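Local coordinates for L-threonine dehydrogenase (Flavobacterium frigidimaris, PDB 2YY7), which probably catalyses the NAD-dependent oxidation of L-threonine at its 3-hydroxyl group and belongs to the NAD(P)-dependent epimerase/dehydratase family, at residues Ala10-Leu18 / Tyr170-Pro180; Asp190-Asp198 / Thr304-Ser312. One frame throughout, in Å; residues are numbered along the deposited sequence.

Interaction 1 (Ala10-Leu18 / Tyr170-Pro180); sequences ACGQIGTEL and YPGLISWSTPP. With NAD (nicotinamide-adenine-dinucleotide), chain E.
Q13 and T178 bring the two backbones closest, with their CA atoms 5.1 Å apart. Segment 10-18 is a glycine-containing turn that leads into a helix. Segment 170-180 is a strand end followed by a loop that folds back over the start of that helix. The axes of helix 13-18 and strand 172-174 are inclined at 53° and pass 10.4 Å apart.

Three backbone N-H groups hold the cofactor. Q13 N and I14 N, in the turn leading into the helix, each bind one phosphate oxygen, O1A and O1N, almost straight on. L173 N reaches the carboxamide oxygen O7N at 2.9 Å. Beside the nicotinamide ribose, I14 CD1 touches both Y170 CE2 and L173 CD1, each at 3.5 Å. Nicotinamide C6N lies at the edge of the Y170 ring, near its plane.

Polar links tie the loop to the helix. T178 OG1 donates to T16 OG1 at 3.0 Å. T16 OG1 in turn donates to G12 O, with its oxygen turned beside its own backbone N (chi1 -65°). T16 N reaches the same carbonyl from the other face. S177 OG donates to E17 OE2; the 2.5 Å separation is very short and its exact length doubtful. E17 bends at chi2 (-62°), which brings its carboxylate back to the loop. A water joins Q13 O, S175 OG and S177 OG.

Segment 10-18 holds the glycine-rich dinucleotide-binding turn of a Rossmann fold. Helix 216-228 packs on I14 and L173, and its T223 bonds Y170 OH. Strand 211-215 pairs alongside G172 and I174, and helix 300-311 covers I174 and W176.

Interaction 2 (Asp190-Asp198 / Thr304-Ser312); sequences DIFYKAIAD and TKDMIEHLS
An apolar helix-to-helix contact joins helix 187-197 to helix 300-311, the last helix of the chain. The centre of the contact lies about 21 Å from the centre of the chain. The axes of the two segments approach to 10.5 Å and cross at -53°. No hydrogen bond passes between them.

F192 is a knob. Its side chain enters a hole formed by T304, M307, I308 and L311. M307 CB lies over one face of the ring, 3.8 Å from the centroid, as a CH-pi contact. The bends of M307 at chi2 and chi3 (-67° and -83°) lay its chain over this face. SD stands above the ring at 5.0 Å from the centroid, a Met-aromatic contact, and CE comes to 3.7 Å from F192 CD2. I308 CG1 meets the ring at its edge.

L311 fills the next turn. Its CD1 sits over the face of the Y193 ring, 4.0 Å from the centroid, and its CD2 lies near Y193 OH. L311 CB is also tight against I196 CD1 at 3.4 Å. I196 CG2 reaches S312 CB at the C-terminus. There S312 OG turns back to bond I308 O.

Helix 249-257 adds I252 and I256 to the surroundings of F192. This apolar helix-helix packing, with F192 as a knob in a hole, joins the C-terminal helix to a helix that follows the cofactor-binding strand 164-174.

In the fold
Both segments of interaction 1 precede those of interaction 2 in the sequence, and the two centres are about 15 Å apart. Strand 164-174 carries the second half of interaction 1, and helix 187-197, the next helix, carries the first half of interaction 2. The two also touch directly. W176 O lies 2.9 Å from Y193 OH, the W176 ring stacks on H310, and M307 CE packs against I174 CG2. The loop that lies over the start of the cofactor-binding helix therefore leans on the C-terminal helix. Interaction 1 belongs to the Rossmann-type sheet and its NAD site. Interaction 2 lies farther out, with the M307 side chain about 12 Å from the bound NAD.

Interaction 1 (Ala10-Leu18 / Tyr170-Pro180)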
# COMPACT_ATOMS: atom_id res chain seq x y z
N ALA A 10 13.33 3.63 21.16
CA ALA A 10 14.19 2.73 21.92
C ALA A 10 13.60 2.15 23.20
O ALA A 10 14.13 1.16 23.73
CB ALA A 10 15.52 3.44 22.24
N CYS A 11 12.53 2.75 23.71
CA CYS A 11 11.91 2.28 24.94
C CYS A 11 10.85 1.20 24.71
O CYS A 11 10.25 0.69 25.66
CB CYS A 11 11.30 3.46 25.69
SG CYS A 11 12.54 4.67 26.24
N GLY A 12 10.65 0.83 23.45
CA GLY A 12 9.66 -0.19 23.12
C GLY A 12 10.08 -1.61 23.45
O GLY A 12 11.20 -1.85 23.94
N GLN A 13 9.19 -2.55 23.18
CA GLN A 13 9.45 -3.96 23.45
C GLN A 13 10.73 -4.43 22.75
O GLN A 13 11.54 -5.14 23.35
CB GLN A 13 8.27 -4.83 23.00
CG GLN A 13 8.35 -6.28 23.52
CD GLN A 13 7.44 -7.25 22.78
OE1 GLN A 13 7.26 -8.39 23.20
NE2 GLN A 13 6.88 -6.81 21.66
N ILE A 14 10.90 -4.05 21.49
CA ILE A 14 12.09 -4.45 20.74
C ILE A 14 13.26 -3.52 21.03
O ILE A 14 14.38 -3.97 21.30
CB ILE A 14 11.85 -4.43 19.21
CG1 ILE A 14 10.65 -5.30 18.85
CG2 ILE A 14 13.10 -4.94 18.49
CD1 ILE A 14 10.26 -5.22 17.38
N GLY A 15 12.99 -2.22 20.95
CA GLY A 15 14.00 -1.21 21.18
C GLY A 15 14.84 -1.41 22.43
O GLY A 15 16.04 -1.16 22.43
N THR A 16 14.19 -1.87 23.50
CA THR A 16 14.87 -2.11 24.77
C THR A 16 16.03 -3.09 24.61
O THR A 16 17.16 -2.81 25.01
CB THR A 16 13.89 -2.67 25.84
OG1 THR A 16 12.89 -1.69 26.13
CG2 THR A 16 14.64 -3.02 27.12
N GLU A 17 15.74 -4.24 24.01
CA GLU A 17 16.74 -5.28 23.79
C GLU A 17 17.71 -4.93 22.67
O GLU A 17 18.91 -5.19 22.78
CB GLU A 17 16.05 -6.61 23.46
CG GLU A 17 15.21 -7.17 24.60
CD GLU A 17 16.05 -7.48 25.83
OE1 GLU A 17 17.04 -8.23 25.70
OE2 GLU A 17 15.70 -6.99 26.92
N LEU A 18 17.19 -4.32 21.61
CA LEU A 18 18.00 -3.93 20.46
C LEU A 18 19.09 -2.95 20.86
O LEU A 18 20.23 -3.07 20.43
CB LEU A 18 17.11 -3.29 19.38
CG LEU A 18 17.83 -2.76 18.14
CD1 LEU A 18 18.47 -3.92 17.37
CD2 LEU A 18 16.84 -2.02 17.27
N TYR A 170 8.83 -9.02 10.90
CA TYR A 170 8.83 -9.75 12.18
C TYR A 170 7.50 -10.47 12.44
O TYR A 170 6.43 -9.91 12.20
CB TYR A 170 8.99 -8.82 13.39
CG TYR A 170 10.26 -8.02 13.56
CD1 TYR A 170 11.52 -8.62 13.57
CD2 TYR A 170 10.18 -6.66 13.84
CE1 TYR A 170 12.67 -7.86 13.86
CE2 TYR A 170 11.31 -5.90 14.13
CZ TYR A 170 12.55 -6.50 14.14
OH TYR A 170 13.64 -5.72 14.43
N PRO A 171 7.56 -11.72 12.93
CA PRO A 171 6.29 -12.39 13.22
C PRO A 171 5.94 -11.90 14.64
O PRO A 171 6.54 -10.93 15.10
CB PRO A 171 6.66 -13.88 13.17
CG PRO A 171 8.10 -13.90 13.53
CD PRO A 171 8.66 -12.69 12.81
N GLY A 172 4.99 -12.52 15.32
CA GLY A 172 4.67 -12.08 16.67
C GLY A 172 5.88 -12.27 17.57
O GLY A 172 6.42 -13.38 17.63
N LEU A 173 6.31 -11.23 18.27
CA LEU A 173 7.49 -11.32 19.14
C LEU A 173 7.19 -11.51 20.63
O LEU A 173 6.25 -10.93 21.17
CB LEU A 173 8.39 -10.09 18.96
CG LEU A 173 8.93 -9.80 17.55
CD1 LEU A 173 10.01 -8.73 17.65
CD2 LEU A 173 9.50 -11.07 16.93
N ILE A 174 8.04 -12.31 21.28
CA ILE A 174 7.88 -12.63 22.70
C ILE A 174 9.10 -12.21 23.52
O ILE A 174 10.23 -12.56 23.18
CB ILE A 174 7.63 -14.14 22.85
CG1 ILE A 174 6.38 -14.52 22.04
CG2 ILE A 174 7.45 -14.51 24.32
CD1 ILE A 174 6.33 -15.98 21.60
N SER A 175 8.88 -11.47 24.60
CA SER A 175 9.99 -11.02 25.44
C SER A 175 9.61 -10.93 26.91
O SER A 175 8.43 -10.95 27.27
CB SER A 175 10.50 -9.66 24.97
OG SER A 175 9.52 -8.66 25.21
N TRP A 176 10.64 -10.81 27.75
CA TRP A 176 10.48 -10.73 29.20
C TRP A 176 10.92 -9.40 29.82
O TRP A 176 10.57 -9.10 30.96
CB TRP A 176 11.30 -11.85 29.86
CG TRP A 176 12.74 -11.83 29.42
CD1 TRP A 176 13.30 -12.55 28.40
CD2 TRP A 176 13.78 -10.99 29.94
NE1 TRP A 176 14.63 -12.21 28.25
CE2 TRP A 176 14.95 -11.25 29.18
CE3 TRP A 176 13.85 -10.04 30.97
CZ2 TRP A 176 16.16 -10.60 29.42
CZ3 TRP A 176 15.06 -9.39 31.20
CH2 TRP A 176 16.20 -9.67 30.43
N SER A 177 11.69 -8.60 29.08
CA SER A 177 12.19 -7.33 29.62
C SER A 177 11.26 -6.12 29.59
O SER A 177 11.36 -5.25 30.45
CB SER A 177 13.51 -6.95 28.94
OG SER A 177 13.31 -6.70 27.57
N THR A 178 10.38 -6.05 28.60
CA THR A 178 9.47 -4.91 28.48
C THR A 178 8.12 -5.38 27.94
O THR A 178 8.05 -6.28 27.11
CB THR A 178 10.07 -3.87 27.51
OG1 THR A 178 11.39 -3.53 27.94
CG2 THR A 178 9.22 -2.60 27.48
N PRO A 179 7.02 -4.79 28.44
CA PRO A 179 5.67 -5.16 28.01
C PRO A 179 5.46 -4.87 26.52
O PRO A 179 6.04 -3.93 25.98
CB PRO A 179 4.76 -4.29 28.89
CG PRO A 179 5.59 -4.07 30.11
CD PRO A 179 6.95 -3.81 29.54
N PRO A 180 4.61 -5.67 25.84
CA PRO A 180 4.35 -5.45 24.42
C PRO A 180 3.58 -4.15 24.22
O PRO A 180 3.00 -3.62 25.17
CB PRO A 180 3.54 -6.69 24.03
CG PRO A 180 2.78 -6.99 25.29
CD PRO A 180 3.82 -6.79 26.37
PA NAD E . 6.37 -0.71 21.14
O1A NAD E . 6.66 -1.61 22.29
O2A NAD E . 4.98 -0.20 21.06
O5B NAD E . 7.46 0.44 21.05
C5B NAD E . 7.23 1.61 20.31
C4B NAD E . 8.05 2.73 20.88
O4B NAD E . 7.94 3.85 20.00
C3B NAD E . 7.55 3.16 22.28
O3B NAD E . 8.62 3.18 23.24
C2B NAD E . 6.92 4.54 22.01
O2B NAD E . 7.03 5.41 23.12
C1B NAD E . 7.73 5.01 20.79
N9A NAD E . 7.06 6.09 20.05
C8A NAD E . 5.70 6.16 19.74
N7A NAD E . 5.49 7.31 19.08
C5A NAD E . 6.68 7.94 18.96
C6A NAD E . 7.02 9.16 18.41
N6A NAD E . 6.09 9.96 17.93
N1A NAD E . 8.33 9.58 18.45
C2A NAD E . 9.31 8.79 19.04
N3A NAD E . 8.98 7.58 19.62
C4A NAD E . 7.67 7.18 19.58
O3 NAD E . 6.59 -1.52 19.77
PN NAD E . 7.64 -2.71 19.43
O1N NAD E . 9.01 -2.43 19.98
O2N NAD E . 6.91 -3.98 19.69
O5D NAD E . 7.73 -2.57 17.82
C5D NAD E . 8.76 -1.78 17.20
C4D NAD E . 8.64 -1.92 15.66
O4D NAD E . 8.62 -3.29 15.30
C3D NAD E . 7.34 -1.35 15.09
O3D NAD E . 7.60 -0.83 13.79
C2D NAD E . 6.46 -2.57 14.92
O2D NAD E . 5.46 -2.28 13.98
C1D NAD E . 7.48 -3.64 14.50
N1N NAD E . 6.94 -4.99 14.78
C2N NAD E . 6.80 -5.41 16.09
C3N NAD E . 6.29 -6.69 16.34
C7N NAD E . 6.24 -7.22 17.74
O7N NAD E . 5.65 -8.47 17.88
N7N NAD E . 6.68 -6.52 18.80
C4N NAD E . 5.91 -7.52 15.27
C5N NAD E . 6.09 -7.09 13.96
C6N NAD E . 6.58 -5.82 13.71
O HOH W 1 11.33 -6.50 25.72

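Interaction 2 (Asp190-Asp198 / Thr304-Ser312)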
# COMPACT_ATOMS: atom_id res chain seq x y z
N ASP A 190 1.71 -12.15 27.60
CA ASP A 190 0.82 -12.07 28.76
C ASP A 190 0.64 -13.42 29.46
O ASP A 190 0.65 -13.50 30.69
CB ASP A 190 -0.55 -11.54 28.32
CG ASP A 190 -0.51 -10.08 27.92
OD1 ASP A 190 -1.52 -9.59 27.38
OD2 ASP A 190 0.53 -9.43 28.14
N ILE A 191 0.47 -14.48 28.67
CA ILE A 191 0.27 -15.82 29.20
C ILE A 191 1.36 -16.20 30.20
O ILE A 191 1.10 -16.93 31.15
CB ILE A 191 0.22 -16.86 28.05
CG1 ILE A 191 -0.26 -18.21 28.59
CG2 ILE A 191 1.59 -16.98 27.40
CD1 ILE A 191 -0.50 -19.24 27.49
N PHE A 192 2.57 -15.71 29.97
CA PHE A 192 3.67 -16.02 30.89
C PHE A 192 3.52 -15.25 32.20
O PHE A 192 3.68 -15.82 33.28
CB PHE A 192 5.02 -15.68 30.23
CG PHE A 192 5.51 -16.74 29.27
CD1 PHE A 192 6.12 -17.90 29.75
CD2 PHE A 192 5.36 -16.59 27.89
CE1 PHE A 192 6.56 -18.90 28.87
CE2 PHE A 192 5.81 -17.58 27.01
CZ PHE A 192 6.41 -18.74 27.50
N TYR A 193 3.18 -13.97 32.13
CA TYR A 193 3.02 -13.18 33.34
C TYR A 193 1.86 -13.67 34.21
O TYR A 193 1.99 -13.72 35.44
CB TYR A 193 2.82 -11.70 33.00
CG TYR A 193 4.10 -11.02 32.55
CD1 TYR A 193 4.50 -11.06 31.22
CD2 TYR A 193 4.93 -10.37 33.47
CE1 TYR A 193 5.71 -10.48 30.81
CE2 TYR A 193 6.13 -9.80 33.07
CZ TYR A 193 6.52 -9.86 31.74
OH TYR A 193 7.72 -9.31 31.35
N LYS A 194 0.75 -14.03 33.58
CA LYS A 194 -0.42 -14.51 34.31
C LYS A 194 -0.24 -15.94 34.82
O LYS A 194 -0.76 -16.29 35.87
CB LYS A 194 -1.67 -14.43 33.43
CG LYS A 194 -2.02 -13.04 32.93
CD LYS A 194 -2.27 -12.08 34.07
CE LYS A 194 -2.60 -10.70 33.53
NZ LYS A 194 -2.68 -9.67 34.61
N ALA A 195 0.48 -16.76 34.06
CA ALA A 195 0.73 -18.13 34.47
C ALA A 195 1.56 -18.13 35.75
O ALA A 195 1.28 -18.86 36.70
CB ALA A 195 1.48 -18.89 33.38
N ILE A 196 2.58 -17.27 35.76
CA ILE A 196 3.48 -17.16 36.90
C ILE A 196 2.86 -16.41 38.08
O ILE A 196 3.03 -16.80 39.24
CB ILE A 196 4.78 -16.45 36.47
CG1 ILE A 196 5.50 -17.30 35.40
CG2 ILE A 196 5.69 -16.22 37.66
CD1 ILE A 196 6.72 -16.64 34.80
N ALA A 197 2.11 -15.35 37.79
CA ALA A 197 1.49 -14.55 38.84
C ALA A 197 0.20 -15.15 39.41
O ALA A 197 0.05 -15.25 40.63
CB ALA A 197 1.22 -13.13 38.32
N ASP A 198 -0.71 -15.54 38.53
CA ASP A 198 -2.00 -16.09 38.97
C ASP A 198 -2.17 -17.59 38.77
O ASP A 198 -3.10 -18.18 39.31
CB ASP A 198 -3.14 -15.37 38.26
CG ASP A 198 -2.95 -13.86 38.21
OD1 ASP A 198 -2.55 -13.28 39.24
OD2 ASP A 198 -3.21 -13.27 37.14
N THR A 304 10.10 -21.09 26.04
CA THR A 304 9.29 -21.20 27.24
C THR A 304 10.19 -21.31 28.47
O THR A 304 9.96 -20.67 29.49
CB THR A 304 8.35 -22.42 27.19
OG1 THR A 304 7.41 -22.25 26.12
CG2 THR A 304 7.58 -22.56 28.50
N LYS A 305 11.23 -22.14 28.36
CA LYS A 305 12.16 -22.32 29.47
C LYS A 305 12.82 -21.00 29.83
O LYS A 305 12.84 -20.60 30.99
CB LYS A 305 13.24 -23.35 29.09
CG LYS A 305 14.29 -23.57 30.16
CD LYS A 305 15.38 -24.52 29.68
CE LYS A 305 16.41 -24.78 30.76
NZ LYS A 305 17.56 -25.58 30.26
N ASP A 306 13.37 -20.33 28.81
CA ASP A 306 14.06 -19.06 29.00
C ASP A 306 13.15 -17.97 29.56
O ASP A 306 13.59 -17.15 30.37
CB ASP A 306 14.68 -18.61 27.67
CG ASP A 306 15.75 -17.55 27.85
OD1 ASP A 306 15.43 -16.35 27.84
OD2 ASP A 306 16.93 -17.94 28.02
N MET A 307 11.89 -17.95 29.14
CA MET A 307 10.94 -16.95 29.65
C MET A 307 10.69 -17.18 31.13
O MET A 307 10.78 -16.25 31.94
CB MET A 307 9.61 -17.03 28.90
CG MET A 307 9.59 -16.32 27.54
SD MET A 307 9.74 -14.51 27.67
CE MET A 307 8.04 -14.05 28.02
N ILE A 308 10.38 -18.42 31.49
CA ILE A 308 10.10 -18.75 32.88
C ILE A 308 11.31 -18.49 33.78
O ILE A 308 11.16 -18.06 34.93
CB ILE A 308 9.62 -20.21 33.00
CG1 ILE A 308 8.26 -20.34 32.31
CG2 ILE A 308 9.52 -20.63 34.47
CD1 ILE A 308 7.75 -21.75 32.19
N GLU A 309 12.52 -18.72 33.27
CA GLU A 309 13.72 -18.47 34.06
C GLU A 309 13.84 -16.97 34.33
O GLU A 309 14.18 -16.56 35.44
CB GLU A 309 14.97 -18.96 33.32
CG GLU A 309 15.06 -20.47 33.18
CD GLU A 309 16.42 -20.91 32.67
OE1 GLU A 309 16.88 -20.39 31.64
OE2 GLU A 309 17.04 -21.79 33.31
N HIS A 310 13.57 -16.16 33.31
CA HIS A 310 13.66 -14.71 33.46
C HIS A 310 12.55 -14.14 34.35
O HIS A 310 12.77 -13.17 35.08
CB HIS A 310 13.59 -14.04 32.09
CG HIS A 310 14.90 -13.98 31.37
ND1 HIS A 310 15.90 -13.10 31.71
CD2 HIS A 310 15.39 -14.73 30.35
CE1 HIS A 310 16.94 -13.29 30.93
NE2 HIS A 310 16.66 -14.28 30.09
N LEU A 311 11.38 -14.76 34.31
CA LEU A 311 10.25 -14.26 35.08
C LEU A 311 9.94 -14.94 36.41
O LEU A 311 9.03 -14.50 37.12
CB LEU A 311 9.00 -14.26 34.19
CG LEU A 311 9.10 -13.33 32.98
CD1 LEU A 311 7.89 -13.51 32.07
CD2 LEU A 311 9.19 -11.89 33.46
N SER A 312 10.68 -15.98 36.77
CA SER A 312 10.43 -16.67 38.04
C SER A 312 11.66 -17.31 38.68
O SER A 312 12.79 -16.91 38.36
CB SER A 312 9.34 -17.73 37.85
OG SER A 312 9.75 -18.71 36.92
OXT SER A 312 11.46 -18.21 39.52